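PDB 4K2M: 3-oxo-glucose-6-phosphate:glutamate aminotransferase from Bacillus subtilis subsp. subtilis, which catalyses the reversible, pyridoxal phosphate-dependent transamination of 3-dehydro-glucose 6-phosphate with glutamate to give kanosamine 6-phosphate, a step in antibiotic biosynthesis. Local coordinates for residues T328-E340 with M430-G442. Residues are numbered along the deposited sequence; the frame is centred on the assembly and turned at random. Where two conformers were deposited one is given.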
ATOM      1  N   THR A 328      26.272  27.838  -9.069  1.00 17.16           N
ATOM      2  CA  THR A 328      27.481  28.646  -9.114  1.00 18.82           C
ATOM      3  C   THR A 328      28.408  28.223 -10.262  1.00 18.18           C
ATOM      4  O   THR A 328      28.868  29.068 -11.037  1.00 20.10           O
ATOM      5  CB  THR A 328      28.212  28.593  -7.756  1.00 20.36           C
ATOM      6  OG1 THR A 328      27.348  29.151  -6.753  1.00 20.72           O
ATOM      7  CG2 THR A 328      29.523  29.395  -7.796  1.00 20.99           C
ATOM      8  N   GLN A 329      28.685  26.930 -10.388  1.00 15.42           N
ATOM      9  CA  GLN A 329      29.725  26.499 -11.322  1.00 18.27           C
ATOM     10  C   GLN A 329      29.254  26.492 -12.782  1.00 17.40           C
ATOM     11  O   GLN A 329      30.083  26.564 -13.697  1.00 20.30           O
ATOM     12  CB  GLN A 329      30.367  25.166 -10.893  1.00 18.96           C
ATOM     13  CG  GLN A 329      31.155  25.309  -9.561  1.00 21.40           C
ATOM     14  CD  GLN A 329      32.111  24.165  -9.261  1.00 41.79           C
ATOM     15  OE1 GLN A 329      32.538  23.429 -10.158  1.00 38.41           O
ATOM     16  NE2 GLN A 329      32.463  24.017  -7.983  1.00 43.68           N
ATOM     17  N   LEU A 330      27.936  26.429 -13.002  1.00 14.76           N
ATOM     18  CA  LEU A 330      27.395  26.493 -14.358  1.00 15.62           C
ATOM     19  C   LEU A 330      27.023  27.910 -14.758  1.00 18.21           C
ATOM     20  O   LEU A 330      26.512  28.127 -15.852  1.00 19.51           O
ATOM     21  CB  LEU A 330      26.158  25.587 -14.518  1.00 12.76           C
ATOM     22  CG  LEU A 330      26.422  24.093 -14.323  1.00 18.25           C
ATOM     23  CD1 LEU A 330      25.103  23.354 -14.407  1.00 15.23           C
ATOM     24  CD2 LEU A 330      27.406  23.558 -15.366  1.00 19.47           C
ATOM     25  N   ALA A 331      27.286  28.867 -13.874  1.00 17.09           N
ATOM     26  CA  ALA A 331      26.858  30.261 -14.056  1.00 19.67           C
ATOM     27  C   ALA A 331      27.128  30.840 -15.446  1.00 19.55           C
ATOM     28  O   ALA A 331      26.274  31.522 -16.021  1.00 21.19           O
ATOM     29  CB  ALA A 331      27.506  31.145 -13.001  1.00 21.71           C
ATOM     30  N   GLU A 332      28.324  30.591 -15.967  1.00 24.40           N
ATOM     31  CA  GLU A 332      28.727  31.180 -17.242  1.00 24.66           C
ATOM     32  C   GLU A 332      27.780  30.778 -18.363  1.00 24.97           C
ATOM     33  O   GLU A 332      27.469  31.592 -19.245  1.00 21.00           O
ATOM     34  CB  GLU A 332      30.155  30.764 -17.597  1.00 20.88           C
ATOM     35  CG  GLU A 332      30.727  31.500 -18.809  1.00 40.72           C
ATOM     36  CD  GLU A 332      31.948  30.804 -19.404  1.00 54.35           C
ATOM     37  OE1 GLU A 332      32.774  30.257 -18.637  1.00 47.67           O
ATOM     38  OE2 GLU A 332      32.076  30.799 -20.645  1.00 62.40           O
ATOM     39  N   LEU A 333      27.308  29.530 -18.331  1.00 19.42           N
ATOM     40  CA  LEU A 333      26.421  29.049 -19.390  1.00 24.78           C
ATOM     41  C   LEU A 333      25.100  29.809 -19.383  1.00 20.75           C
ATOM     42  O   LEU A 333      24.473  30.004 -20.429  1.00 24.89           O
ATOM     43  CB  LEU A 333      26.174  27.542 -19.266  1.00 17.50           C
ATOM     44  CG  LEU A 333      27.391  26.635 -19.449  1.00 21.47           C
ATOM     45  CD1 LEU A 333      27.039  25.173 -19.188  1.00 22.21           C
ATOM     46  CD2 LEU A 333      27.960  26.786 -20.855  1.00 25.90           C
ATOM     47  N   GLN A 334      24.675  30.259 -18.206  1.00 18.30           N
ATOM     48  CA  GLN A 334      23.464  31.061 -18.120  1.00 18.90           C
ATOM     49  C   GLN A 334      23.750  32.525 -18.446  1.00 27.32           C
ATOM     50  O   GLN A 334      22.947  33.182 -19.096  1.00 21.65           O
ATOM     51  CB  GLN A 334      22.818  30.957 -16.736  1.00 21.15           C
ATOM     52  CG  GLN A 334      21.656  31.931 -16.545  1.00 23.43           C
ATOM     53  CD  GLN A 334      20.902  31.697 -15.249  1.00 28.59           C
ATOM     54  OE1 GLN A 334      19.763  31.232 -15.262  1.00 28.28           O
ATOM     55  NE2 GLN A 334      21.531  32.023 -14.128  1.00 31.79           N
ATOM     56  N   ASN A 335      24.885  33.038 -17.984  1.00 27.29           N
ATOM     57  CA  ASN A 335      25.262  34.420 -18.282  1.00 29.66           C
ATOM     58  C   ASN A 335      25.346  34.696 -19.782  1.00 26.68           C
ATOM     59  O   ASN A 335      25.067  35.808 -20.235  1.00 35.17           O
ATOM     60  CB  ASN A 335      26.600  34.771 -17.614  1.00 24.58           C
ATOM     61  CG  ASN A 335      26.527  34.731 -16.105  1.00 29.18           C
ATOM     62  OD1 ASN A 335      25.448  34.842 -15.520  1.00 37.24           O
ATOM     63  ND2 ASN A 335      27.683  34.569 -15.462  1.00 32.66           N
ATOM     64  N   LYS A 336      25.744  33.684 -20.540  1.00 26.09           N
ATOM     65  CA  LYS A 336      25.877  33.803 -21.986  1.00 28.36           C
ATOM     66  C   LYS A 336      24.620  33.373 -22.723  1.00 33.48           C
ATOM     67  O   LYS A 336      24.617  33.290 -23.952  1.00 35.25           O
ATOM     68  CB  LYS A 336      27.070  32.990 -22.481  1.00 28.95           C
ATOM     69  CG  LYS A 336      28.398  33.535 -21.991  1.00 33.42           C
ATOM     70  CD  LYS A 336      29.563  32.860 -22.686  1.00 48.64           C
ATOM     71  CE  LYS A 336      30.890  33.351 -22.129  1.00 58.78           C
ATOM     72  NZ  LYS A 336      32.004  32.459 -22.556  1.00 59.52           N
ATOM     73  N   GLY A 337      23.567  33.082 -21.963  1.00 31.76           N
ATOM     74  CA  GLY A 337      22.259  32.796 -22.521  1.00 25.93           C
ATOM     75  C   GLY A 337      22.094  31.411 -23.123  1.00 29.05           C
ATOM     76  O   GLY A 337      21.149  31.176 -23.874  1.00 28.78           O
ATOM     77  N   TYR A 338      22.991  30.482 -22.800  1.00 23.02           N
ATOM     78  CA  TYR A 338      22.886  29.135 -23.370  1.00 20.83           C
ATOM     79  C   TYR A 338      21.909  28.239 -22.600  1.00 25.55           C
ATOM     80  O   TYR A 338      21.275  27.367 -23.180  1.00 25.17           O
ATOM     81  CB  TYR A 338      24.251  28.452 -23.460  1.00 22.04           C
ATOM     82  CG  TYR A 338      25.306  29.268 -24.185  1.00 30.75           C
ATOM     83  CD1 TYR A 338      26.646  29.181 -23.823  1.00 40.63           C
ATOM     84  CD2 TYR A 338      24.963  30.109 -25.238  1.00 39.16           C
ATOM     85  CE1 TYR A 338      27.614  29.921 -24.481  1.00 48.85           C
ATOM     86  CE2 TYR A 338      25.920  30.855 -25.899  1.00 40.29           C
ATOM     87  CZ  TYR A 338      27.243  30.755 -25.518  1.00 54.69           C
ATOM     88  OH  TYR A 338      28.197  31.494 -26.179  1.00 64.68           O
ATOM     89  N   ILE A 339      21.804  28.442 -21.289  1.00 21.63           N
ATOM     90  CA  ILE A 339      20.867  27.664 -20.481  1.00 20.62           C
ATOM     91  C   ILE A 339      20.163  28.568 -19.485  1.00 18.59           C
ATOM     92  O   ILE A 339      20.571  29.716 -19.282  1.00 20.03           O
ATOM     93  CB  ILE A 339      21.575  26.534 -19.695  1.00 20.61           C
ATOM     94  CG1 ILE A 339      22.518  27.119 -18.641  1.00 17.18           C
ATOM     95  CG2 ILE A 339      22.310  25.582 -20.638  1.00 18.57           C
ATOM     96  CD1 ILE A 339      23.131  26.060 -17.705  1.00 21.28           C
ATOM     97  N   GLU A 340      19.098  28.063 -18.864  1.00 18.05           N
ATOM     98  CA  GLU A 340      18.548  28.722 -17.683  1.00 21.38           C
ATOM     99  C   GLU A 340      18.844  27.846 -16.474  1.00 19.18           C
ATOM    100  O   GLU A 340      18.674  26.637 -16.534  1.00 17.72           O
ATOM    101  CB  GLU A 340      17.039  28.902 -17.795  1.00 18.03           C
ATOM    102  CG  GLU A 340      16.583  29.980 -18.769  1.00 28.32           C
ATOM    103  CD  GLU A 340      15.059  30.117 -18.788  1.00 43.12           C
ATOM    104  OE1 GLU A 340      14.463  30.263 -17.695  1.00 36.54           O
ATOM    105  OE2 GLU A 340      14.462  30.058 -19.887  1.00 53.71           O
ATOM    106  N   MET A 430      29.130  18.591 -14.940  1.00 13.74           N
ATOM    107  CA  MET A 430      29.265  19.999 -15.267  1.00 17.57           C
ATOM    108  C   MET A 430      30.249  20.239 -16.402  1.00 17.15           C
ATOM    109  O   MET A 430      29.983  21.036 -17.297  1.00 20.27           O
ATOM    110  CB  MET A 430      29.657  20.788 -14.020  1.00 18.24           C
ATOM    111  CG  MET A 430      28.513  20.845 -13.013  1.00 15.90           C
ATOM    112  SD  MET A 430      28.845  21.889 -11.603  1.00 20.04           S
ATOM    113  CE  MET A 430      30.281  21.083 -10.900  1.00 17.12           C
ATOM    114  N   GLU A 431      31.379  19.543 -16.368  0.55 20.10           N
ATOM    115  CA  GLU A 431      32.357  19.677 -17.440  0.55 24.26           C
ATOM    116  C   GLU A 431      31.785  19.159 -18.755  0.55 23.57           C
ATOM    117  O   GLU A 431      31.988  19.762 -19.806  0.55 23.48           O
ATOM    118  CB  GLU A 431      33.649  18.955 -17.071  0.55 21.41           C
ATOM    119  CG  GLU A 431      34.295  19.526 -15.817  0.55 30.28           C
ATOM    120  CD  GLU A 431      35.616  18.874 -15.492  0.55 42.27           C
ATOM    121  OE1 GLU A 431      35.810  18.474 -14.321  0.55 34.68           O
ATOM    122  OE2 GLU A 431      36.462  18.772 -16.408  0.55 43.92           O
ATOM    123  N   GLY A 432      31.049  18.053 -18.685  1.00 19.70           N
ATOM    124  CA  GLY A 432      30.396  17.495 -19.859  1.00 18.81           C
ATOM    125  C   GLY A 432      29.391  18.481 -20.433  1.00 21.69           C
ATOM    126  O   GLY A 432      29.282  18.659 -21.650  1.00 19.42           O
ATOM    127  N   LEU A 433      28.639  19.132 -19.555  1.00 17.80           N
ATOM    128  CA  LEU A 433      27.653  20.099 -20.006  1.00 19.53           C
ATOM    129  C   LEU A 433      28.337  21.274 -20.707  1.00 22.30           C
ATOM    130  O   LEU A 433      27.872  21.726 -21.770  1.00 19.76           O
ATOM    131  CB  LEU A 433      26.804  20.589 -18.834  1.00 20.40           C
ATOM    132  CG  LEU A 433      25.518  21.320 -19.205  1.00 30.15           C
ATOM    133  CD1 LEU A 433      24.564  20.381 -19.952  1.00 26.14           C
ATOM    134  CD2 LEU A 433      24.857  21.870 -17.945  1.00 30.11           C
ATOM    135  N   PHE A 434      29.430  21.770 -20.125  1.00 19.31           N
ATOM    136  CA  PHE A 434      30.185  22.850 -20.756  1.00 22.15           C
ATOM    137  C   PHE A 434      30.666  22.421 -22.147  1.00 20.92           C
ATOM    138  O   PHE A 434      30.498  23.150 -23.131  1.00 22.21           O
ATOM    139  CB  PHE A 434      31.375  23.276 -19.887  1.00 21.77           C
ATOM    140  CG  PHE A 434      31.080  24.425 -18.969  1.00 22.59           C
ATOM    141  CD1 PHE A 434      31.137  25.734 -19.439  1.00 26.63           C
ATOM    142  CD2 PHE A 434      30.768  24.208 -17.628  1.00 24.27           C
ATOM    143  CE1 PHE A 434      30.885  26.805 -18.593  1.00 29.43           C
ATOM    144  CE2 PHE A 434      30.509  25.289 -16.771  1.00 22.17           C
ATOM    145  CZ  PHE A 434      30.569  26.580 -17.256  1.00 23.34           C
ATOM    146  N   HIS A 435      31.233  21.222 -22.234  1.00 18.17           N
ATOM    147  CA  HIS A 435      31.746  20.732 -23.508  1.00 22.51           C
ATOM    148  C   HIS A 435      30.636  20.534 -24.546  1.00 30.47           C
ATOM    149  O   HIS A 435      30.760  20.977 -25.685  1.00 26.40           O
ATOM    150  CB  HIS A 435      32.518  19.426 -23.321  1.00 25.56           C
ATOM    151  CG  HIS A 435      33.268  18.997 -24.539  0.39 32.06           C
ATOM    152  ND1 HIS A 435      32.656  18.386 -25.610  1.00 46.57           N
ATOM    153  CD2 HIS A 435      34.580  19.105 -24.861  0.83 44.98           C
ATOM    154  CE1 HIS A 435      33.559  18.131 -26.541  1.00 55.34           C
ATOM    155  NE2 HIS A 435      34.733  18.554 -26.111  1.00 63.89           N
ATOM    156  N   VAL A 436      29.562  19.856 -24.155  1.00 20.31           N
ATOM    157  CA  VAL A 436      28.457  19.575 -25.079  1.00 23.97           C
ATOM    158  C   VAL A 436      27.743  20.842 -25.564  1.00 30.53           C
ATOM    159  O   VAL A 436      27.454  20.983 -26.755  1.00 32.36           O
ATOM    160  CB  VAL A 436      27.437  18.595 -24.474  1.00 21.31           C
ATOM    161  CG1 VAL A 436      26.205  18.473 -25.379  1.00 23.38           C
ATOM    162  CG2 VAL A 436      28.080  17.233 -24.271  1.00 21.96           C
ATOM    163  N   ILE A 437      27.458  21.764 -24.650  1.00 22.49           N
ATOM    164  CA  ILE A 437      26.718  22.971 -25.020  1.00 32.79           C
ATOM    165  C   ILE A 437      27.514  23.856 -25.980  1.00 39.52           C
ATOM    166  O   ILE A 437      26.954  24.454 -26.901  1.00 42.45           O
ATOM    167  CB  ILE A 437      26.231  23.755 -23.785  1.00 39.62           C
ATOM    168  CG1 ILE A 437      24.727  23.549 -23.612  1.00 48.91           C
ATOM    169  CG2 ILE A 437      26.524  25.254 -23.917  1.00 42.72           C
ATOM    170  CD1 ILE A 437      24.338  23.006 -22.271  1.00 43.38           C
ATOM    171  N   LYS A 438      28.826  23.919 -25.788  1.00 40.06           N
ATOM    172  CA  LYS A 438      29.655  24.712 -26.684  1.00 48.96           C
ATOM    173  C   LYS A 438      29.781  24.030 -28.045  1.00 54.13           C
ATOM    174  O   LYS A 438      30.077  24.671 -29.052  1.00 56.23           O
ATOM    175  CB  LYS A 438      31.000  25.031 -26.030  1.00 51.37           C
ATOM    176  CG  LYS A 438      30.783  25.758 -24.703  1.00 51.07           C
ATOM    177  CD  LYS A 438      31.984  26.516 -24.180  1.00 49.59           C
ATOM    178  CE  LYS A 438      31.541  27.384 -23.004  1.00 62.49           C
ATOM    179  NZ  LYS A 438      32.523  28.441 -22.630  1.00 63.26           N
ATOM    180  N   GLN A 439      29.512  22.730 -28.069  1.00 55.17           N
ATOM    181  CA  GLN A 439      29.398  21.985 -29.316  1.00 46.21           C
ATOM    182  C   GLN A 439      28.057  22.301 -29.997  1.00 49.55           C
ATOM    183  O   GLN A 439      27.963  22.308 -31.225  1.00 62.63           O
ATOM    184  CB  GLN A 439      29.501  20.487 -29.035  1.00 42.05           C
ATOM    185  CG  GLN A 439      30.592  19.754 -29.789  1.00 54.85           C
ATOM    186  CD  GLN A 439      30.503  18.245 -29.606  1.00 66.47           C
ATOM    187  OE1 GLN A 439      29.942  17.757 -28.623  1.00 53.43           O
ATOM    188  NE2 GLN A 439      31.047  17.501 -30.562  1.00 59.91           N
ATOM    189  N   GLU A 440      27.024  22.558 -29.194  1.00 47.74           N
ATOM    190  CA  GLU A 440      25.676  22.838 -29.709  1.00 45.48           C
ATOM    191  C   GLU A 440      25.572  24.202 -30.378  1.00 55.95           C
ATOM    192  O   GLU A 440      24.877  24.367 -31.386  1.00 56.00           O
ATOM    193  CB  GLU A 440      24.627  22.774 -28.588  1.00 43.29           C
ATOM    194  CG  GLU A 440      24.261  21.373 -28.123  1.00 43.07           C
ATOM    195  CD  GLU A 440      23.954  20.434 -29.275  1.00 51.96           C
ATOM    196  OE1 GLU A 440      23.317  20.868 -30.263  1.00 56.30           O
ATOM    197  OE2 GLU A 440      24.362  19.258 -29.191  1.00 50.66           O
ATOM    198  N   ILE A 441      26.252  25.179 -29.791  1.00 54.95           N
ATOM    199  CA  ILE A 441      26.162  26.564 -30.223  1.00 66.25           C
ATOM    200  C   ILE A 441      27.111  26.843 -31.386  1.00 76.06           C
ATOM    201  O   ILE A 441      26.966  27.842 -32.093  1.00 88.90           O
ATOM    202  CB  ILE A 441      26.502  27.515 -29.063  1.00 67.95           C
ATOM    203  CG1 ILE A 441      27.933  27.260 -28.584  1.00 61.45           C
ATOM    204  CG2 ILE A 441      25.515  27.326 -27.915  1.00 57.78           C
ATOM    205  CD1 ILE A 441      28.502  28.356 -27.707  1.00 74.23           C
ATOM    206  N   GLY A 442      28.079  25.953 -31.581  1.00 56.42           N
ATOM    207  CA  GLY A 442      29.070  26.129 -32.625  1.00 65.34           C
ATOM    208  C   GLY A 442      30.263  26.930 -32.140  1.00 75.89           C
ATOM    209  O   GLY A 442      31.330  26.910 -32.753  1.00 87.17           O
TER
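L333 is a knob in a hole formed by L433, F434, I437 and K438, where the short helix 331-335 runs at 27° to residues 430-441 of the C-terminal helix of this aminotransferase of the DegT/DnrJ/EryC1 family. Its CG lies over one face of the F434 ring, a CH-pi contact 3.9 Å from the centroid and 21° off the normal. CD2 continues past the ring to CG2 of I437. The edge of the same ring faces the backbone, with CE2 3.4 Å from the carbonyl O of Q329. L330 sends CD2 to CG of M430 and CD1 to CD2 of L433. M430 crosses Q329 at about a right angle, and its bend at chi3 turns CE toward Q329, where it lies 3.3 Å from OE1; R325 and Y326 of helix 312-329 also touch M430. Beyond the short helix, which closes in a Schellman motif with G337 at C-prime, the Y338 ring lies between K336 CB on one face and CG2 of I441 on the other, although I441 is poorly ordered. E332 reaches out in an extended chain, and its OE2 takes salt bridges from K438 NZ (3.1 Å) and from K336 NZ, the latter modelled so short that its length is doubtful. The two ammonium groups share this one carboxylate oxygen, reached from opposite faces of its plane; K438 NZ arrives 37° out of it.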